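Local coordinates for protein peptidoglycan D,D-transpeptidase FtsI (Burkholderia pseudomallei, PDB 6HZI) that probably cross-links peptidoglycan strands as a penicillin-binding D,D-transpeptidase, the target class of beta-lactam antibiotics, at residues 8-13 against 206-211. Residues are numbered along the deposited sequence; the frame is centred on the assembly and turned at random.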
loop_
_atom_site.group_PDB
_atom_site.type_symbol
_atom_site.label_atom_id
_atom_site.label_comp_id
_atom_site.label_asym_id
_atom_site.label_seq_id
_atom_site.Cartn_x
_atom_site.Cartn_y
_atom_site.Cartn_z
ATOM N N LEU A 8 -12.152 6.424 -21.821
ATOM C CA LEU A 8 -11.923 6.125 -20.385
ATOM C C LEU A 8 -11.340 4.720 -20.212
ATOM O O LEU A 8 -11.613 3.848 -21.026
ATOM C CB LEU A 8 -13.239 6.244 -19.644
ATOM C CG LEU A 8 -13.789 7.656 -19.536
ATOM C CD1 LEU A 8 -14.663 7.699 -18.323
ATOM C CD2 LEU A 8 -12.679 8.700 -19.366
ATOM N N SER A 9 -10.546 4.534 -19.176
ATOM C CA SER A 9 -9.817 3.266 -18.876
ATOM C C SER A 9 -10.693 2.450 -17.929
ATOM O O SER A 9 -10.452 1.286 -17.817
ATOM C CB SER A 9 -8.469 3.549 -18.219
ATOM O OG SER A 9 -8.630 4.481 -17.121
ATOM N N ILE A 10 -11.708 3.065 -17.319
ATOM C CA ILE A 10 -12.576 2.370 -16.348
ATOM C C ILE A 10 -13.363 1.282 -17.064
ATOM O O ILE A 10 -13.963 1.545 -18.092
ATOM C CB ILE A 10 -13.408 3.382 -15.568
ATOM C CG1 ILE A 10 -12.456 4.088 -14.587
ATOM C CG2 ILE A 10 -14.568 2.693 -14.851
ATOM C CD1 ILE A 10 -13.055 5.202 -13.816
ATOM N N ASP A 11 -13.226 0.051 -16.582
ATOM C CA ASP A 11 -14.005 -1.102 -17.072
ATOM C C ASP A 11 -15.286 -1.196 -16.231
ATOM O O ASP A 11 -15.186 -1.513 -15.075
ATOM C CB ASP A 11 -13.144 -2.370 -17.043
ATOM C CG ASP A 11 -13.796 -3.613 -17.638
ATOM O OD1 ASP A 11 -14.961 -3.832 -17.426
ATOM O OD2 ASP A 11 -13.106 -4.382 -18.229
ATOM N N SER A 12 -16.459 -1.006 -16.835
ATOM C CA SER A 12 -17.774 -1.233 -16.184
ATOM C C SER A 12 -17.784 -2.513 -15.320
ATOM O O SER A 12 -18.302 -2.388 -14.219
ATOM C CB SER A 12 -18.926 -1.187 -17.172
ATOM O OG SER A 12 -18.924 -2.354 -17.950
ATOM N N LYS A 13 -17.270 -3.676 -15.768
ATOM C CA LYS A 13 -17.305 -4.948 -14.983
ATOM C C LYS A 13 -16.489 -4.777 -13.687
ATOM O O LYS A 13 -16.928 -5.147 -12.604
ATOM C CB LYS A 13 -16.698 -6.128 -15.749
ATOM C CG LYS A 13 -17.496 -6.636 -16.936
ATOM C CD LYS A 13 -16.787 -7.747 -17.745
ATOM C CE LYS A 13 -17.441 -8.041 -19.087
ATOM N NZ LYS A 13 -16.631 -9.005 -19.872
ATOM N N VAL A 206 -0.628 7.326 -13.593
ATOM C CA VAL A 206 -1.929 6.668 -13.325
ATOM C C VAL A 206 -3.007 7.601 -13.825
ATOM O O VAL A 206 -3.145 8.683 -13.278
ATOM C CB VAL A 206 -2.117 6.287 -11.851
ATOM C CG1 VAL A 206 -3.508 5.739 -11.611
ATOM C CG2 VAL A 206 -1.050 5.283 -11.427
ATOM N N THR A 207 -3.796 7.099 -14.752
ATOM C CA THR A 207 -4.623 7.905 -15.676
ATOM C C THR A 207 -5.987 7.216 -15.729
ATOM O O THR A 207 -5.975 5.959 -15.686
ATOM C CB THR A 207 -3.892 7.977 -17.031
ATOM O OG1 THR A 207 -4.675 8.747 -17.928
ATOM C CG2 THR A 207 -3.588 6.614 -17.658
ATOM N N ILE A 208 -7.062 7.999 -15.862
ATOM C CA ILE A 208 -8.438 7.533 -16.158
ATOM C C ILE A 208 -8.678 7.452 -17.670
ATOM O O ILE A 208 -9.801 7.168 -18.044
ATOM C CB ILE A 208 -9.418 8.475 -15.451
ATOM C CG1 ILE A 208 -9.245 8.302 -13.955
ATOM C CG2 ILE A 208 -10.849 8.218 -15.825
ATOM C CD1 ILE A 208 -9.922 9.355 -13.186
ATOM N N PHE A 209 -7.655 7.576 -18.509
ATOM C CA PHE A 209 -7.774 7.493 -19.988
ATOM C C PHE A 209 -6.928 6.340 -20.507
ATOM O O PHE A 209 -5.883 6.058 -19.924
ATOM C CB PHE A 209 -7.323 8.796 -20.656
ATOM C CG PHE A 209 -8.298 9.934 -20.486
ATOM C CD1 PHE A 209 -8.244 10.745 -19.373
ATOM C CD2 PHE A 209 -9.279 10.172 -21.419
ATOM C CE1 PHE A 209 -9.170 11.759 -19.191
ATOM C CE2 PHE A 209 -10.166 11.225 -21.270
ATOM C CZ PHE A 209 -10.108 12.014 -20.150
ATOM N N LYS A 210 -7.386 5.693 -21.578
ATOM C CA LYS A 210 -6.651 4.571 -22.222
ATOM C C LYS A 210 -5.389 5.137 -22.858
ATOM O O LYS A 210 -5.419 6.266 -23.294
ATOM C CB LYS A 210 -7.523 3.828 -23.228
ATOM C CG LYS A 210 -8.608 3.012 -22.565
ATOM C CD LYS A 210 -9.092 1.850 -23.362
ATOM C CE LYS A 210 -10.233 1.148 -22.655
ATOM N NZ LYS A 210 -10.890 0.147 -23.528
ATOM N N THR A 211 -4.304 4.396 -22.753
ATOM C CA THR A 211 -2.973 4.703 -23.317
ATOM C C THR A 211 -2.891 4.140 -24.739
ATOM O O THR A 211 -3.750 3.318 -25.080
ATOM C CB THR A 211 -1.947 4.087 -22.368
ATOM O OG1 THR A 211 -2.098 2.654 -22.249
ATOM C CG2 THR A 211 -2.082 4.738 -21.011
#
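Ser9 is the buried residue of this contact and the place where the two segments pack most closely. Its backbone N donates to Ile208 O over 3.0 Å, with the N-H fairly straight at 154° but coming in well above the carbonyl plane. The same oxygen receives a CA-H...O contact from Leu8, CA to O 3.3 Å, so two neighbouring residues converge on one carbonyl. With chi1 at 49°, Ser9 OG sits between its own backbone N and carbonyl carbon and lies against the Ile208 peptide, 3.0 Å from Ile208 C; its hydrogen bond, however, goes to Val46 O. Backbone bonds on either side of the pair, Ser9 with Ile208 and Lys210 with Pro7, make Leu8 and Phe209 a single beta bridge.

Outward from there the packing thins. Leu8 and Ile208 run side by side, pointing the same way, and Leu8 CD2 lies over one face of the Phe209 ring in a CH-pi contact, 4.3 Å from the centroid and shifted toward the rim. Both Leu8 and Phe209 are exposed, and Ile10 CD1 adds just a light touch on Ile208 CG2 at 4.2 Å. Lys210 instead stretches its extended chain past Leu8 O, CE to O 3.4 Å, and forms a salt bridge with Asp6.

Thus the N-terminal lead-in to helix 12-28, N-capped by Asp11, is joined to the loop between helices 187-198 and 225-238, and backbone bonds from Asp11 to Leu47 and from Thr207 to Val46 tie both segments to strand 46-52, one of the two outermost strands of the antiparallel sheet.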